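Local structure of ionotropic glutamate receptor bacterial homologue (Nostoc punctiforme, 2PYY) at residues L30-S33 with I34-I38; A119-T122 with A123-Y126; V137-I140 with E141-Y144; I200-A203 with L204-K208; T212-S215 with L216-W220. The protein binds L-glutamate as the ligand-binding core of a bacterial ionotropic glutamate receptor homologue and probably couples that binding to channel gating. All coordinates share one frame; numbering follows the deposited sequence.

How the contacts relate
The five contacts are local, each joining neighbouring turns of one helix or a loop to the helix it starts, and they fall into two groups on opposite sides of the chain's centre. Contacts 1, 4 and 5 form a three-helix cluster: contacts 1 and 4 have centres about 9 Å apart and meet through Ile34 and Leu207, while contact 5 touches both, through Leu30 with Leu216 and through Leu207 with Tyr213. Contact 2 holds Ser121 and Thr122 of the glutamate pocket. Contact 3 lies about 12 Å from it, centre to centre, joined by a probable backbone hydrogen bond from Ala119 to Val137. Contacts 1 and 2 are about 29 Å apart between centres.

Contact 1 of 5, residues L30-S33 with I34-I38; sequences LWRS and IATQI
One turn farther along helix 26-38 of this periplasmic-binding-protein fold, Ala35 lays its methyl over one face of the Trp31 indole. The methyl stands 3.9 Å above the ring plane and is displaced toward the rim, with Ala35 CB 4.1 Å from Trp31 CE2. The indole reaches forward over the following turn because Trp31 CG is anti to the backbone N (chi1 172°), which sends the ring along the helix toward its C-terminal end. Ile34 meets the same ring obliquely, its CG2 4.2 Å from Trp31 CZ3, and turns its other branch to Leu30, where Ile34 CD1 packs 3.9 Å from Leu30 CG.

Beneath these side chains runs regular helical bonding, including Ala35 N to Trp31 O at 2.8 Å. Farther out, strand 64-66 and Ile40 pack on Trp31, Ser42 takes a hydrogen bond from its NE1, and Ile200 and Leu207 of helix 197-209 rest on Trp31 and Ile34. The indole is thus fixed both by apolar packing and by a polar bond at its nitrogen.

The more exposed side carries Arg32, salt-bridged to Asp29, and Thr36. With chi1 at 50°, Thr36 turns its hydroxyl back toward the preceding turn, where two backbone acceptors compete for one proton: Thr36 OG1 lies 2.8 Å from Arg32 O and equally 2.8 Å from Ser33 O.

Contact 2 of 5, residues A119-T122 with A123-Y126; sequences AGST and AATY. With GLU (glutamic acid), chain E.
An N-capped helix start forms part of the glutamate pocket here: Ser121 is the N-cap of helix 122-129, and Thr122, its first residue, binds the ligand through the backbone. Ser121 OG accepts from Ala124 N at 3.0 Å, with an N-H...O angle of 151°. Its chi1 of 65° sets the hydroxyl between the backbone N and the carbonyl carbon, where it can reach forward to that amide while also bonding Thr118 O. The serine therefore ties the end of strand 114-118 to the first turn of the helix.

Thr122 N points the other way and donates to OXT of the glutamate at 3.0 Å. The ligand's alpha-carboxylate consequently sits at the helix N-terminus, where the helix dipole would probably favour its negative charge; Ser70 and Arg75 also bind the ligand. Thr122 packs CG2 3.4 Å from the same OXT, while its hydroxyl bonds Glu184.

Ser121 O receives Thr125 N at 3.1 Å, the first regular turn. Two waters join the first turn. One bridges Ser121 O and Thr125 OG1; the other donates to Thr122 OG1 at 2.8 Å and accepts from Ala123 N at 2.9 Å.

Contact 3 of 5, residues V137-I140 with E141-Y144; sequences VPKI and EEAY
Lys139 O is gripped by two amides of the opening turn of helix 140-148: Glu142 N donates to it at 2.8 Å, and Ala143 N adds a weak bond at 3.5 Å. Neither is straight. The bond from Glu142 N spans i to i+3, which places the donor above the carbonyl plane, 55° out of it, rather than on a lone pair. Ala143 N gives its shorter bond to Ile140 O, at 3.0 Å.

That same Ile140 O lies over the centre of the Tyr144 ring, 3.9 Å above its plane. The isoleucine side chain approaches the phenol end of the same ring obliquely; a chi1 of 165° leads its longer branch forward along the helix, bringing Ile140 CG1 3.7 Å from Tyr144 CZ. Around this pair, Tyr165 stacks with the Tyr144 ring and Val161 of helix 159-166 touches both residues.

Val137, the last residue of strand 133-137, sets CG2 3.7 Å from Ala143 CB. Glu142, extended, slides past Val137 in the opposite direction and crosses Lys139 obliquely, Glu142 CG 3.4 Å from Lys139 CB. Val137 and Pro138 also pack on Ser133 of a second subunit.

Taken chemically, the strand-to-helix connection is held by backbone bonds and apolar contact, and it buries Tyr144 OH without a polar partner in the model, a probable energetic cost.

Contact 4 of 5, residues I200-A203 with L204-K208; sequences INQA and LLNLK
Gln202 and Asn206, one turn apart, run obliquely past each other on one flank of the helix, their amide planes 73° apart. Gln202 stands out from the helix, its chain bending at chi2 (76°). Asn206 leans back over the preceding turn, with CG 3.5 Å from Gln202 O. This flank faces a third subunit, whose Ala73 packs on both residues.

The leucines turn differently. Leu205 folds toward the start of the helix and presses CG to 3.1 Å from Asn201 O, whereas Leu204 is directed the other way and meets Ile85. Leu207 repeats the Leu205 posture, its CG 3.3 Å from Ala203 O, and packs against Gln37 of helix 26-38. Helix 197-209 thus packs on both a third subunit and another helix of its own periplasmic-binding-protein fold, and the contact is largely buried.

Regular i to i+4 bonds set the spacing of these side chains. Leu204 N donates to Ile200 O at 2.8 Å, nearly straight at 175°, and Leu207 N reaches Ala203 O at 2.9 Å. Asn201 points away from the following turn toward Ser82 and Leu83, where its OD1 accepts a hydrogen bond from Leu83 N.

Contact 5 of 5, residues T212-S215 with L216-W220; sequences TYQS and LYDKW
Helix 212-220 opens with regular i to i+4 bonding, Leu216 N to Thr212 O and Tyr217 N to Tyr213 O both at 2.9 Å, and slackens toward its end, where the bond from Lys219 N to Ser215 O, at 3.1 Å, is weak.

On the exposed side Gln214 and Asp218 meet across one turn. Gln214 bends at chi2 (-85°), which brings Gln214 NE2 forward to Asp218 OD2 at 2.8 Å, but the hydrogen bond is weak, with an N-H...O angle of 121°. The amide and carboxylate planes stand almost perpendicular, 87° apart, and the two side chains pass at a slant. The other oxygen of the carboxylate, Asp218 OD1, lies in plane at the edge of the Tyr217 ring.

Toward the protein, Tyr217 CB meets the Tyr213 ring obliquely, 4.4 Å from Tyr213 CE2. The Tyr213 hydroxyl bonds Ile85 O, and Lys208 makes a cation-pi contact with the Tyr213 ring. Thr212 CG2 lies 4.2 Å from Leu216 CD1, and Leu216 continues inward onto Phe26 and Leu30 of helix 26-38. Farther along, Lys219 forms a salt bridge with Asp29, whose carboxylate also accepts from Trp220 NE1.

A polar pair outward and apolar residues inward make this an amphipathic helix, here packed near the C-terminus against helix 26-38 of a periplasmic-binding-protein fold.

Contact 1 of 5, residues L30-S33 with I34-I38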
# COMPACT_ATOMS: atom_id res chain seq x y z
N LEU B 30 -6.04 -15.38 15.70
CA LEU B 30 -5.45 -16.01 14.52
C LEU B 30 -3.98 -16.33 14.76
O LEU B 30 -3.53 -17.44 14.48
CB LEU B 30 -5.60 -15.11 13.29
CG LEU B 30 -5.09 -15.72 11.98
CD1 LEU B 30 -5.91 -16.95 11.66
CD2 LEU B 30 -5.20 -14.70 10.86
N TRP B 31 -3.21 -15.37 15.27
CA TRP B 31 -1.80 -15.65 15.52
C TRP B 31 -1.62 -16.80 16.53
O TRP B 31 -0.77 -17.67 16.35
CB TRP B 31 -1.08 -14.40 16.01
CG TRP B 31 0.31 -14.71 16.44
CD1 TRP B 31 0.78 -14.72 17.72
CD2 TRP B 31 1.36 -15.20 15.61
NE1 TRP B 31 2.07 -15.18 17.74
CE2 TRP B 31 2.46 -15.48 16.46
CE3 TRP B 31 1.50 -15.43 14.23
CZ2 TRP B 31 3.66 -15.99 15.98
CZ3 TRP B 31 2.71 -15.93 13.76
CH2 TRP B 31 3.77 -16.20 14.63
N ARG B 32 -2.40 -16.78 17.61
CA ARG B 32 -2.30 -17.83 18.62
C ARG B 32 -2.50 -19.21 18.00
O ARG B 32 -1.77 -20.14 18.32
CB ARG B 32 -3.34 -17.60 19.71
CG ARG B 32 -3.33 -18.64 20.83
CD ARG B 32 -4.59 -18.57 21.68
NE ARG B 32 -4.69 -17.31 22.43
CZ ARG B 32 -5.72 -16.47 22.34
NH1 ARG B 32 -6.74 -16.75 21.53
NH2 ARG B 32 -5.73 -15.35 23.07
N SER B 33 -3.47 -19.34 17.09
CA SER B 33 -3.73 -20.63 16.44
C SER B 33 -2.58 -21.06 15.54
O SER B 33 -2.17 -22.22 15.53
CB SER B 33 -5.00 -20.57 15.59
OG SER B 33 -6.10 -20.14 16.35
N ILE B 34 -2.08 -20.10 14.78
CA ILE B 34 -0.97 -20.34 13.87
C ILE B 34 0.25 -20.79 14.67
O ILE B 34 0.92 -21.74 14.31
CB ILE B 34 -0.62 -19.05 13.10
CG1 ILE B 34 -1.80 -18.63 12.21
CG2 ILE B 34 0.64 -19.26 12.29
CD1 ILE B 34 -1.58 -17.31 11.50
N ALA B 35 0.50 -20.10 15.78
CA ALA B 35 1.64 -20.40 16.64
C ALA B 35 1.48 -21.74 17.34
O ALA B 35 2.43 -22.52 17.44
CB ALA B 35 1.82 -19.30 17.66
N THR B 36 0.29 -22.02 17.85
CA THR B 36 0.06 -23.27 18.54
C THR B 36 0.22 -24.43 17.55
O THR B 36 0.81 -25.47 17.88
CB THR B 36 -1.32 -23.29 19.19
OG1 THR B 36 -2.29 -22.89 18.24
CG2 THR B 36 -1.36 -22.31 20.36
N GLN B 37 -0.25 -24.25 16.33
CA GLN B 37 -0.15 -25.30 15.33
C GLN B 37 1.28 -25.55 14.86
O GLN B 37 1.62 -26.67 14.48
CB GLN B 37 -1.02 -24.96 14.13
CG GLN B 37 -1.23 -26.13 13.23
CD GLN B 37 -1.67 -25.72 11.85
OE1 GLN B 37 -2.59 -24.91 11.71
NE2 GLN B 37 -1.03 -26.27 10.82
N ILE B 38 2.12 -24.51 14.86
CA ILE B 38 3.52 -24.62 14.44
C ILE B 38 4.42 -25.14 15.57
O ILE B 38 5.50 -25.65 15.32
CB ILE B 38 4.07 -23.23 13.98
CG1 ILE B 38 3.33 -22.76 12.72
CG2 ILE B 38 5.56 -23.33 13.68
CD1 ILE B 38 3.66 -21.34 12.30

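Contact 2 of 5, residues A119-T122 with A123-Y126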
# COMPACT_ATOMS: atom_id res chain seq x y z
N ALA B 119 -1.23 8.73 11.81
CA ALA B 119 0.05 9.05 11.20
C ALA B 119 0.71 7.73 10.80
O ALA B 119 0.65 6.76 11.55
CB ALA B 119 0.94 9.82 12.21
N GLY B 120 1.34 7.71 9.63
CA GLY B 120 2.02 6.53 9.15
C GLY B 120 1.13 5.41 8.62
O GLY B 120 1.58 4.28 8.46
N SER B 121 -0.13 5.74 8.34
CA SER B 121 -1.10 4.77 7.84
C SER B 121 -1.22 4.77 6.32
O SER B 121 -0.87 5.76 5.65
CB SER B 121 -2.48 5.07 8.43
OG SER B 121 -2.93 6.33 7.96
N THR B 122 -1.71 3.67 5.77
CA THR B 122 -1.90 3.62 4.32
C THR B 122 -2.92 4.69 3.94
O THR B 122 -2.93 5.18 2.81
CB THR B 122 -2.38 2.23 3.84
OG1 THR B 122 -3.60 1.88 4.51
CG2 THR B 122 -1.32 1.17 4.14
N ALA B 123 -3.78 5.07 4.89
CA ALA B 123 -4.79 6.09 4.61
C ALA B 123 -4.14 7.47 4.48
O ALA B 123 -4.53 8.27 3.62
CB ALA B 123 -5.86 6.10 5.72
N ALA B 124 -3.16 7.76 5.32
CA ALA B 124 -2.47 9.05 5.26
C ALA B 124 -1.73 9.16 3.92
O ALA B 124 -1.68 10.22 3.30
CB ALA B 124 -1.48 9.18 6.42
N THR B 125 -1.14 8.04 3.50
CA THR B 125 -0.40 7.97 2.24
C THR B 125 -1.37 8.23 1.07
O THR B 125 -1.12 9.09 0.22
CB THR B 125 0.27 6.58 2.06
OG1 THR B 125 1.29 6.43 3.05
CG2 THR B 125 0.91 6.44 0.68
N TYR B 126 -2.47 7.49 1.05
CA TYR B 126 -3.47 7.65 0.01
C TYR B 126 -3.94 9.11 -0.08
O TYR B 126 -3.97 9.71 -1.16
CB TYR B 126 -4.65 6.71 0.28
CG TYR B 126 -5.82 6.90 -0.65
CD1 TYR B 126 -6.95 7.63 -0.25
CD2 TYR B 126 -5.83 6.31 -1.91
CE1 TYR B 126 -8.05 7.76 -1.09
CE2 TYR B 126 -6.93 6.44 -2.75
CZ TYR B 126 -8.03 7.16 -2.33
OH TYR B 126 -9.13 7.26 -3.16
N GLU E . -4.00 -0.98 7.78
CA GLU E . -3.30 0.28 8.16
C GLU E . -1.84 0.21 7.72
O GLU E . -1.32 -0.92 7.60
CB GLU E . -3.36 0.47 9.68
CG GLU E . -2.77 1.80 10.16
CD GLU E . -2.70 1.90 11.67
OE1 GLU E . -2.45 3.01 12.18
OE2 GLU E . -2.90 0.87 12.35
OXT GLU E . -1.23 1.28 7.51
O HOH W 1 1.61 7.04 5.76
O HOH W 2 -4.84 3.02 6.72

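Contact 3 of 5, residues V137-I140 with E141-Y144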
# COMPACT_ATOMS: atom_id res chain seq x y z
N VAL B 137 -2.91 12.14 13.04
CA VAL B 137 -2.84 12.11 14.50
C VAL B 137 -2.05 10.91 14.99
O VAL B 137 -2.01 9.88 14.34
CB VAL B 137 -4.25 12.08 15.12
CG1 VAL B 137 -4.97 13.40 14.81
CG2 VAL B 137 -5.05 10.91 14.57
N PRO B 138 -1.42 11.03 16.16
CA PRO B 138 -0.62 9.94 16.73
C PRO B 138 -1.43 8.84 17.38
O PRO B 138 -0.90 7.77 17.69
CB PRO B 138 0.28 10.67 17.73
CG PRO B 138 -0.68 11.69 18.29
CD PRO B 138 -1.36 12.22 17.02
N LYS B 139 -2.72 9.09 17.58
CA LYS B 139 -3.61 8.12 18.23
C LYS B 139 -4.90 7.96 17.44
O LYS B 139 -5.57 8.95 17.12
CB LYS B 139 -3.96 8.61 19.65
CG LYS B 139 -3.06 8.15 20.78
CD LYS B 139 -3.60 6.85 21.38
CE LYS B 139 -2.92 6.47 22.71
NZ LYS B 139 -3.56 5.25 23.33
N ILE B 140 -5.27 6.73 17.14
CA ILE B 140 -6.49 6.48 16.38
C ILE B 140 -7.70 7.19 17.00
O ILE B 140 -8.52 7.77 16.30
CB ILE B 140 -6.81 4.97 16.30
CG1 ILE B 140 -8.26 4.78 15.83
CG2 ILE B 140 -6.56 4.32 17.66
CD1 ILE B 140 -8.69 3.36 15.72
N GLU B 141 -7.80 7.14 18.32
CA GLU B 141 -8.91 7.77 19.01
C GLU B 141 -8.96 9.28 18.73
O GLU B 141 -10.04 9.87 18.67
CB GLU B 141 -8.80 7.52 20.51
CG GLU B 141 -10.10 7.72 21.24
CD GLU B 141 -11.14 6.65 20.91
OE1 GLU B 141 -12.31 6.85 21.27
OE2 GLU B 141 -10.77 5.62 20.29
N GLU B 142 -7.80 9.89 18.54
CA GLU B 142 -7.75 11.32 18.28
C GLU B 142 -8.31 11.69 16.91
O GLU B 142 -8.73 12.82 16.69
CB GLU B 142 -6.32 11.84 18.42
CG GLU B 142 -5.72 11.53 19.78
CD GLU B 142 -4.27 12.00 19.90
OE1 GLU B 142 -3.50 11.74 18.97
OE2 GLU B 142 -3.92 12.60 20.94
N ALA B 143 -8.32 10.73 15.99
CA ALA B 143 -8.86 10.98 14.67
C ALA B 143 -10.38 11.11 14.80
O ALA B 143 -10.98 12.01 14.21
CB ALA B 143 -8.50 9.85 13.71
N TYR B 144 -10.99 10.21 15.56
CA TYR B 144 -12.44 10.26 15.77
C TYR B 144 -12.83 11.56 16.45
O TYR B 144 -13.86 12.16 16.12
CB TYR B 144 -12.88 9.07 16.63
CG TYR B 144 -12.53 7.73 16.03
CD1 TYR B 144 -12.39 6.60 16.83
CD2 TYR B 144 -12.32 7.59 14.66
CE1 TYR B 144 -12.04 5.37 16.29
CE2 TYR B 144 -11.97 6.37 14.11
CZ TYR B 144 -11.83 5.27 14.92
OH TYR B 144 -11.45 4.06 14.37

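Contact 4 of 5, residues I200-A203 with L204-K208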
# COMPACT_ATOMS: atom_id res chain seq x y z
N ILE B 200 4.30 -20.36 8.52
CA ILE B 200 3.14 -19.56 8.88
C ILE B 200 2.11 -19.72 7.77
O ILE B 200 0.93 -19.92 8.04
CB ILE B 200 3.51 -18.05 9.04
CG1 ILE B 200 4.23 -17.85 10.37
CG2 ILE B 200 2.25 -17.18 9.01
CD1 ILE B 200 4.62 -16.40 10.65
N ASN B 201 2.56 -19.66 6.52
CA ASN B 201 1.64 -19.81 5.40
C ASN B 201 0.99 -21.18 5.47
O ASN B 201 -0.22 -21.32 5.30
CB ASN B 201 2.39 -19.64 4.08
CG ASN B 201 2.78 -18.22 3.82
OD1 ASN B 201 2.36 -17.31 4.52
ND2 ASN B 201 3.59 -18.00 2.79
N GLN B 202 1.82 -22.19 5.70
CA GLN B 202 1.35 -23.57 5.80
C GLN B 202 0.29 -23.67 6.91
O GLN B 202 -0.77 -24.26 6.72
CB GLN B 202 2.55 -24.48 6.11
CG GLN B 202 2.24 -25.95 6.31
CD GLN B 202 1.97 -26.68 5.02
OE1 GLN B 202 2.45 -26.29 3.95
NE2 GLN B 202 1.22 -27.77 5.11
N ALA B 203 0.59 -23.07 8.06
CA ALA B 203 -0.35 -23.09 9.19
C ALA B 203 -1.67 -22.40 8.83
O ALA B 203 -2.74 -22.97 9.03
CB ALA B 203 0.28 -22.40 10.42
N LEU B 204 -1.58 -21.18 8.30
CA LEU B 204 -2.77 -20.42 7.91
C LEU B 204 -3.63 -21.19 6.91
O LEU B 204 -4.86 -21.22 7.03
CB LEU B 204 -2.36 -19.08 7.28
CG LEU B 204 -3.49 -18.12 6.90
CD1 LEU B 204 -4.24 -17.70 8.16
CD2 LEU B 204 -2.93 -16.89 6.19
N LEU B 205 -2.98 -21.79 5.92
CA LEU B 205 -3.70 -22.56 4.91
C LEU B 205 -4.47 -23.71 5.59
O LEU B 205 -5.63 -23.93 5.29
CB LEU B 205 -2.72 -23.10 3.85
CG LEU B 205 -2.09 -22.03 2.94
CD1 LEU B 205 -1.00 -22.65 2.08
CD2 LEU B 205 -3.18 -21.39 2.07
N ASN B 206 -3.83 -24.44 6.50
CA ASN B 206 -4.53 -25.53 7.16
C ASN B 206 -5.68 -25.01 8.01
O ASN B 206 -6.75 -25.61 8.05
CB ASN B 206 -3.59 -26.37 8.02
CG ASN B 206 -2.61 -27.18 7.19
OD1 ASN B 206 -2.96 -27.67 6.10
ND2 ASN B 206 -1.39 -27.35 7.69
N LEU B 207 -5.47 -23.87 8.67
CA LEU B 207 -6.50 -23.26 9.50
C LEU B 207 -7.72 -22.91 8.64
O LEU B 207 -8.85 -22.99 9.10
CB LEU B 207 -5.96 -22.00 10.19
CG LEU B 207 -4.99 -22.21 11.35
CD1 LEU B 207 -4.57 -20.86 11.93
CD2 LEU B 207 -5.66 -23.05 12.44
N LYS B 208 -7.48 -22.50 7.40
CA LYS B 208 -8.59 -22.17 6.52
C LYS B 208 -9.27 -23.45 6.05
O LYS B 208 -10.49 -23.53 6.01
CB LYS B 208 -8.08 -21.39 5.31
CG LYS B 208 -7.70 -19.93 5.60
CD LYS B 208 -6.84 -19.37 4.48
CE LYS B 208 -6.61 -17.88 4.63
NZ LYS B 208 -7.85 -17.09 4.38

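Contact 5 of 5, residues T212-S215 with L216-W220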
# COMPACT_ATOMS: atom_id res chain seq x y z
N THR B 212 -11.16 -23.62 10.94
CA THR B 212 -10.74 -22.75 12.04
C THR B 212 -10.78 -21.26 11.66
O THR B 212 -11.31 -20.43 12.41
CB THR B 212 -9.33 -23.10 12.53
OG1 THR B 212 -9.31 -24.46 12.98
CG2 THR B 212 -8.93 -22.19 13.69
N TYR B 213 -10.22 -20.93 10.49
CA TYR B 213 -10.21 -19.54 10.03
C TYR B 213 -11.63 -19.01 9.98
O TYR B 213 -11.97 -17.97 10.56
CB TYR B 213 -9.60 -19.43 8.62
CG TYR B 213 -9.52 -18.01 8.13
CD1 TYR B 213 -8.42 -17.21 8.43
CD2 TYR B 213 -10.58 -17.43 7.43
CE1 TYR B 213 -8.37 -15.88 8.05
CE2 TYR B 213 -10.55 -16.10 7.05
CZ TYR B 213 -9.44 -15.32 7.36
OH TYR B 213 -9.39 -13.99 7.00
N GLN B 214 -12.46 -19.76 9.26
CA GLN B 214 -13.86 -19.46 9.08
C GLN B 214 -14.52 -19.17 10.43
O GLN B 214 -15.20 -18.16 10.60
CB GLN B 214 -14.52 -20.67 8.41
CG GLN B 214 -15.29 -20.36 7.15
CD GLN B 214 -16.70 -19.91 7.44
OE1 GLN B 214 -17.66 -20.62 7.14
NE2 GLN B 214 -16.84 -18.72 8.04
N SER B 215 -14.30 -20.05 11.40
CA SER B 215 -14.90 -19.87 12.72
C SER B 215 -14.41 -18.61 13.43
O SER B 215 -15.18 -17.93 14.11
CB SER B 215 -14.63 -21.09 13.60
OG SER B 215 -15.18 -22.26 13.00
N LEU B 216 -13.13 -18.30 13.27
CA LEU B 216 -12.55 -17.11 13.89
C LEU B 216 -13.16 -15.86 13.29
O LEU B 216 -13.51 -14.92 14.01
CB LEU B 216 -11.04 -17.08 13.69
CG LEU B 216 -10.17 -17.53 14.88
CD1 LEU B 216 -10.71 -18.81 15.48
CD2 LEU B 216 -8.73 -17.68 14.42
N TYR B 217 -13.28 -15.85 11.97
CA TYR B 217 -13.84 -14.70 11.29
C TYR B 217 -15.27 -14.42 11.75
O TYR B 217 -15.63 -13.28 12.03
CB TYR B 217 -13.84 -14.90 9.77
CG TYR B 217 -14.48 -13.73 9.05
CD1 TYR B 217 -13.75 -12.58 8.77
CD2 TYR B 217 -15.83 -13.75 8.73
CE1 TYR B 217 -14.36 -11.47 8.19
CE2 TYR B 217 -16.45 -12.65 8.16
CZ TYR B 217 -15.71 -11.51 7.90
OH TYR B 217 -16.35 -10.40 7.37
N ASP B 218 -16.07 -15.47 11.84
CA ASP B 218 -17.46 -15.31 12.24
C ASP B 218 -17.58 -14.88 13.70
O ASP B 218 -18.59 -14.30 14.11
CB ASP B 218 -18.24 -16.61 12.02
CG ASP B 218 -18.39 -16.97 10.56
OD1 ASP B 218 -18.50 -16.04 9.73
OD2 ASP B 218 -18.41 -18.17 10.23
N LYS B 219 -16.55 -15.17 14.48
CA LYS B 219 -16.54 -14.81 15.89
C LYS B 219 -16.37 -13.30 16.10
O LYS B 219 -16.95 -12.74 17.02
CB LYS B 219 -15.42 -15.54 16.62
CG LYS B 219 -15.18 -15.04 18.03
CD LYS B 219 -13.98 -15.74 18.66
CE LYS B 219 -13.73 -15.28 20.09
NZ LYS B 219 -12.42 -15.74 20.59
N TRP B 220 -15.59 -12.66 15.24
CA TRP B 220 -15.34 -11.23 15.40
C TRP B 220 -16.03 -10.32 14.41
O TRP B 220 -16.06 -9.10 14.61
CB TRP B 220 -13.84 -10.94 15.36
CG TRP B 220 -13.09 -11.54 16.49
CD1 TRP B 220 -12.46 -12.75 16.52
CD2 TRP B 220 -12.93 -10.97 17.79
NE1 TRP B 220 -11.91 -12.97 17.76
CE2 TRP B 220 -12.18 -11.89 18.56
CE3 TRP B 220 -13.34 -9.76 18.38
CZ2 TRP B 220 -11.83 -11.65 19.90
CZ3 TRP B 220 -12.99 -9.53 19.72
CH2 TRP B 220 -12.24 -10.47 20.45